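Local coordinates for protein glycine cleavage system transcriptional repressor, putative (Vibrio cholerae, PDB 1U8S) that probably acts as a transcriptional repressor of the glycine cleavage system, built from two ACT domains, at residues Thr89-Ser100 and Gln140-Ser151. Sequence-based numbering, arbitrary orientation.
Sequences THAYTVEVYVES and QFHIAISARVDS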
loop_
_atom_site.group_PDB
_atom_site.type_symbol
_atom_site.label_atom_id
_atom_site.label_comp_id
_atom_site.label_asym_id
_atom_site.label_seq_id
_atom_site.Cartn_x
_atom_site.Cartn_y
_atom_site.Cartn_z
ATOM N N THR B 89 -11.489 7.993 8.811
ATOM C CA THR B 89 -10.657 7.707 9.972
ATOM C C THR B 89 -10.970 6.287 10.403
ATOM O O THR B 89 -12.133 5.887 10.425
ATOM C CB THR B 89 -10.963 8.671 11.139
ATOM O OG1 THR B 89 -12.382 8.742 11.343
ATOM C CG2 THR B 89 -10.430 10.064 10.835
ATOM N N HIS B 90 -9.939 5.513 10.726
ATOM C CA HIS B 90 -10.170 4.142 11.148
ATOM C C HIS B 90 -9.736 3.916 12.591
ATOM O O HIS B 90 -8.654 4.332 13.006
ATOM C CB HIS B 90 -9.476 3.166 10.181
ATOM C CG HIS B 90 -8.024 2.923 10.467
ATOM N ND1 HIS B 90 -7.590 1.916 11.308
ATOM C CD2 HIS B 90 -6.907 3.496 9.962
ATOM C CE1 HIS B 90 -6.270 1.875 11.300
ATOM N NE2 HIS B 90 -5.830 2.823 10.490
ATOM N N ALA B 91 -10.606 3.259 13.350
ATOM C CA ALA B 91 -10.363 2.983 14.755
ATOM C C ALA B 91 -9.732 1.620 14.989
ATOM O O ALA B 91 -9.111 1.374 16.022
ATOM C CB ALA B 91 -11.661 3.072 15.512
ATOM N N TYR B 92 -9.898 0.716 14.041
ATOM C CA TYR B 92 -9.325 -0.600 14.217
ATOM C C TYR B 92 -8.836 -1.175 12.922
ATOM O O TYR B 92 -9.202 -0.727 11.831
ATOM C CB TYR B 92 -10.345 -1.567 14.803
ATOM C CG TYR B 92 -10.707 -1.310 16.239
ATOM C CD1 TYR B 92 -10.064 -1.988 17.276
ATOM C CD2 TYR B 92 -11.726 -0.421 16.564
ATOM C CE1 TYR B 92 -10.440 -1.787 18.612
ATOM C CE2 TYR B 92 -12.108 -0.210 17.888
ATOM C CZ TYR B 92 -11.469 -0.896 18.906
ATOM O OH TYR B 92 -11.889 -0.700 20.204
ATOM N N THR B 93 -7.991 -2.175 13.076
ATOM C CA THR B 93 -7.435 -2.911 11.967
ATOM C C THR B 93 -7.791 -4.327 12.324
ATOM O O THR B 93 -7.409 -4.812 13.384
ATOM C CB THR B 93 -5.886 -2.819 11.905
ATOM O OG1 THR B 93 -5.493 -1.550 11.373
ATOM C CG2 THR B 93 -5.324 -3.935 11.027
ATOM N N VAL B 94 -8.556 -4.987 11.474
ATOM C CA VAL B 94 -8.881 -6.367 11.751
ATOM C C VAL B 94 -7.966 -7.172 10.856
ATOM O O VAL B 94 -7.817 -6.863 9.671
ATOM C CB VAL B 94 -10.361 -6.707 11.421
ATOM C CG1 VAL B 94 -11.267 -5.620 11.959
ATOM C CG2 VAL B 94 -10.557 -6.855 9.931
ATOM N N GLU B 95 -7.319 -8.173 11.432
ATOM C CA GLU B 95 -6.451 -9.049 10.671
ATOM C C GLU B 95 -7.151 -10.396 10.632
ATOM O O GLU B 95 -7.529 -10.931 11.670
ATOM C CB GLU B 95 -5.103 -9.211 11.358
ATOM C CG GLU B 95 -4.450 -7.914 11.722
ATOM C CD GLU B 95 -3.108 -8.123 12.391
ATOM O OE1 GLU B 95 -2.964 -9.102 13.161
ATOM O OE2 GLU B 95 -2.200 -7.298 12.156
ATOM N N VAL B 96 -7.335 -10.939 9.436
ATOM C CA VAL B 96 -7.995 -12.227 9.294
ATOM C C VAL B 96 -7.023 -13.254 8.743
ATOM O O VAL B 96 -6.140 -12.925 7.948
ATOM C CB VAL B 96 -9.207 -12.131 8.345
ATOM C CG1 VAL B 96 -9.629 -13.512 7.903
ATOM C CG2 VAL B 96 -10.351 -11.440 9.046
ATOM N N TYR B 97 -7.185 -14.498 9.176
ATOM C CA TYR B 97 -6.336 -15.576 8.704
ATOM C C TYR B 97 -7.189 -16.811 8.471
ATOM O O TYR B 97 -7.747 -17.385 9.404
ATOM C CB TYR B 97 -5.237 -15.893 9.714
ATOM C CG TYR B 97 -4.051 -16.522 9.040
ATOM C CD1 TYR B 97 -3.223 -15.760 8.218
ATOM C CD2 TYR B 97 -3.789 -17.891 9.154
ATOM C CE1 TYR B 97 -2.157 -16.338 7.514
ATOM C CE2 TYR B 97 -2.724 -18.484 8.453
ATOM C CZ TYR B 97 -1.913 -17.695 7.635
ATOM O OH TYR B 97 -0.860 -18.242 6.943
ATOM N N VAL B 98 -7.290 -17.216 7.214
ATOM C CA VAL B 98 -8.097 -18.364 6.862
ATOM C C VAL B 98 -7.228 -19.463 6.298
ATOM O O VAL B 98 -6.329 -19.196 5.515
ATOM C CB VAL B 98 -9.171 -17.967 5.815
ATOM C CG1 VAL B 98 -9.928 -19.203 5.328
ATOM C CG2 VAL B 98 -10.133 -16.955 6.426
ATOM N N GLU B 99 -7.498 -20.699 6.697
ATOM C CA GLU B 99 -6.739 -21.843 6.202
ATOM C C GLU B 99 -7.699 -22.907 5.690
ATOM O O GLU B 99 -8.684 -23.220 6.352
ATOM C CB GLU B 99 -5.866 -22.427 7.311
ATOM C CG GLU B 99 -4.724 -21.525 7.746
ATOM C CD GLU B 99 -4.048 -22.010 9.015
ATOM O OE1 GLU B 99 -2.974 -21.471 9.361
ATOM O OE2 GLU B 99 -4.598 -22.924 9.669
ATOM N N SER B 100 -7.406 -23.454 4.513
ATOM C CA SER B 100 -8.234 -24.481 3.911
ATOM C C SER B 100 -7.376 -25.470 3.151
ATOM O O SER B 100 -6.180 -25.260 2.986
ATOM C CB SER B 100 -9.240 -23.857 2.947
ATOM O OG SER B 100 -9.993 -24.865 2.287
ATOM N N GLN B 140 -1.901 -27.072 1.722
ATOM C CA GLN B 140 -2.901 -26.194 2.317
ATOM C C GLN B 140 -2.882 -24.794 1.705
ATOM O O GLN B 140 -1.849 -24.327 1.220
ATOM C CB GLN B 140 -2.698 -26.092 3.826
ATOM C CG GLN B 140 -3.472 -27.120 4.628
ATOM C CD GLN B 140 -3.266 -26.942 6.114
ATOM O OE1 GLN B 140 -3.502 -25.865 6.658
ATOM N NE2 GLN B 140 -2.820 -27.997 6.783
ATOM N N PHE B 141 -4.033 -24.132 1.734
ATOM C CA PHE B 141 -4.160 -22.788 1.183
ATOM C C PHE B 141 -4.412 -21.800 2.327
ATOM O O PHE B 141 -5.338 -22.003 3.113
ATOM C CB PHE B 141 -5.329 -22.758 0.196
ATOM C CG PHE B 141 -5.379 -21.516 -0.645
ATOM C CD1 PHE B 141 -4.424 -21.288 -1.632
ATOM C CD2 PHE B 141 -6.379 -20.570 -0.451
ATOM C CE1 PHE B 141 -4.463 -20.139 -2.414
ATOM C CE2 PHE B 141 -6.424 -19.420 -1.226
ATOM C CZ PHE B 141 -5.461 -19.205 -2.211
ATOM N N HIS B 142 -3.589 -20.751 2.424
ATOM C CA HIS B 142 -3.741 -19.742 3.482
ATOM C C HIS B 142 -4.075 -18.346 2.946
ATOM O O HIS B 142 -3.409 -17.832 2.044
ATOM C CB HIS B 142 -2.466 -19.620 4.342
ATOM C CG HIS B 142 -2.098 -20.867 5.088
ATOM N ND1 HIS B 142 -1.233 -20.859 6.164
ATOM C CD2 HIS B 142 -2.448 -22.164 4.901
ATOM C CE1 HIS B 142 -1.069 -22.094 6.606
ATOM N NE2 HIS B 142 -1.795 -22.905 5.857
ATOM N N ILE B 143 -5.103 -17.734 3.518
ATOM C CA ILE B 143 -5.520 -16.386 3.130
ATOM C C ILE B 143 -5.228 -15.443 4.298
ATOM O O ILE B 143 -5.473 -15.778 5.454
ATOM C CB ILE B 143 -7.049 -16.342 2.795
ATOM C CG1 ILE B 143 -7.341 -17.245 1.587
ATOM C CG2 ILE B 143 -7.500 -14.908 2.503
ATOM C CD1 ILE B 143 -8.824 -17.338 1.198
ATOM N N ALA B 144 -4.671 -14.277 4.000
ATOM C CA ALA B 144 -4.379 -13.283 5.041
ATOM C C ALA B 144 -4.875 -11.923 4.565
ATOM O O ALA B 144 -4.430 -11.413 3.534
ATOM C CB ALA B 144 -2.885 -13.227 5.337
ATOM N N ILE B 145 -5.795 -11.345 5.321
ATOM C CA ILE B 145 -6.375 -10.057 4.966
ATOM C C ILE B 145 -6.286 -9.059 6.116
ATOM O O ILE B 145 -6.468 -9.421 7.283
ATOM C CB ILE B 145 -7.885 -10.219 4.588
ATOM C CG1 ILE B 145 -8.022 -11.010 3.279
ATOM C CG2 ILE B 145 -8.570 -8.842 4.504
ATOM C CD1 ILE B 145 -9.425 -11.536 3.017
ATOM N N SER B 146 -6.017 -7.801 5.786
ATOM C CA SER B 146 -5.969 -6.738 6.791
ATOM C C SER B 146 -7.010 -5.723 6.374
ATOM O O SER B 146 -7.015 -5.275 5.225
ATOM C CB SER B 146 -4.589 -6.072 6.847
ATOM O OG SER B 146 -3.664 -6.914 7.520
ATOM N N ALA B 147 -7.897 -5.365 7.293
ATOM C CA ALA B 147 -8.935 -4.402 6.959
ATOM C C ALA B 147 -9.129 -3.403 8.077
ATOM O O ALA B 147 -8.863 -3.685 9.239
ATOM C CB ALA B 147 -10.246 -5.112 6.660
ATOM N N ARG B 148 -9.599 -2.222 7.710
ATOM C CA ARG B 148 -9.811 -1.169 8.672
ATOM C C ARG B 148 -11.285 -0.866 8.844
ATOM O O ARG B 148 -12.008 -0.688 7.865
ATOM C CB ARG B 148 -9.059 0.079 8.220
ATOM C CG ARG B 148 -7.555 -0.121 8.162
ATOM C CD ARG B 148 -6.865 1.088 7.576
ATOM N NE ARG B 148 -5.412 0.959 7.569
ATOM C CZ ARG B 148 -4.588 1.835 7.003
ATOM N NH1 ARG B 148 -5.080 2.912 6.394
ATOM N NH2 ARG B 148 -3.275 1.631 7.043
ATOM N N VAL B 149 -11.727 -0.836 10.097
ATOM C CA VAL B 149 -13.112 -0.514 10.418
ATOM C C VAL B 149 -13.131 0.723 11.304
ATOM O O VAL B 149 -12.202 0.958 12.085
ATOM C CB VAL B 149 -13.783 -1.656 11.164
ATOM C CG1 VAL B 149 -13.669 -2.925 10.341
ATOM C CG2 VAL B 149 -13.152 -1.828 12.529
ATOM N N ASP B 150 -14.176 1.527 11.177
ATOM C CA ASP B 150 -14.266 2.725 11.990
ATOM C C ASP B 150 -14.853 2.401 13.359
ATOM O O ASP B 150 -15.075 1.238 13.689
ATOM C CB ASP B 150 -15.097 3.786 11.272
ATOM C CG ASP B 150 -16.454 3.274 10.845
ATOM O OD1 ASP B 150 -16.937 3.716 9.786
ATOM O OD2 ASP B 150 -17.042 2.443 11.566
ATOM N N SER B 151 -15.089 3.435 14.157
ATOM C CA SER B 151 -15.639 3.279 15.504
ATOM C C SER B 151 -17.100 2.809 15.504
ATOM O O SER B 151 -17.564 2.193 16.468
ATOM C CB SER B 151 -15.527 4.610 16.245
ATOM O OG SER B 151 -16.127 5.646 15.484
#
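Y97 and H142 meet with their ring planes nearly perpendicular, and the Y97 hydroxyl lies at the imidazole edge, where OH and ND1 share a hydrogen bond of 2.8 Å. A chi1 of -155° puts Y97 CG roughly opposite the backbone N and lays CD1 3.9 Å from A144 CB. While Y97 holds the edge, E99 approaches the same imidazole from over one face: its CG sits 3.6 Å from the H142 ring centroid, a CH-pi contact almost on the ring normal. Strands 92-100 and 141-149 are the antiparallel central pair of the second ACT domain's four-stranded sheet, flanked by 172-179 and 120-128. On the face opposite H142, V94 CG2 meets A147 CB at 3.7 Å and V98 packs on I143; this face is covered by helices 107-116 (F110 on V98) and 155-168 (L158 on V94). At the start of strand 92-100, a classic beta bulge sets A91 and Y92 against V149, whose O takes a 3.0 Å bond from Y92 N and a weak one from A91 N. Beside it, the extended R148 chain passes over one face of the H90 ring, CD 3.5 Å from its centroid in a CH-pi contact, with the guanidinium plane only 10° from that of the ring. H90 CG lies between the backbone N and the carbonyl carbon (chi1 84°), which turns ND1 back to Y92 O (3.1 Å), above the carbonyl plane; V149 N reaches the same oxygen from the opposite face.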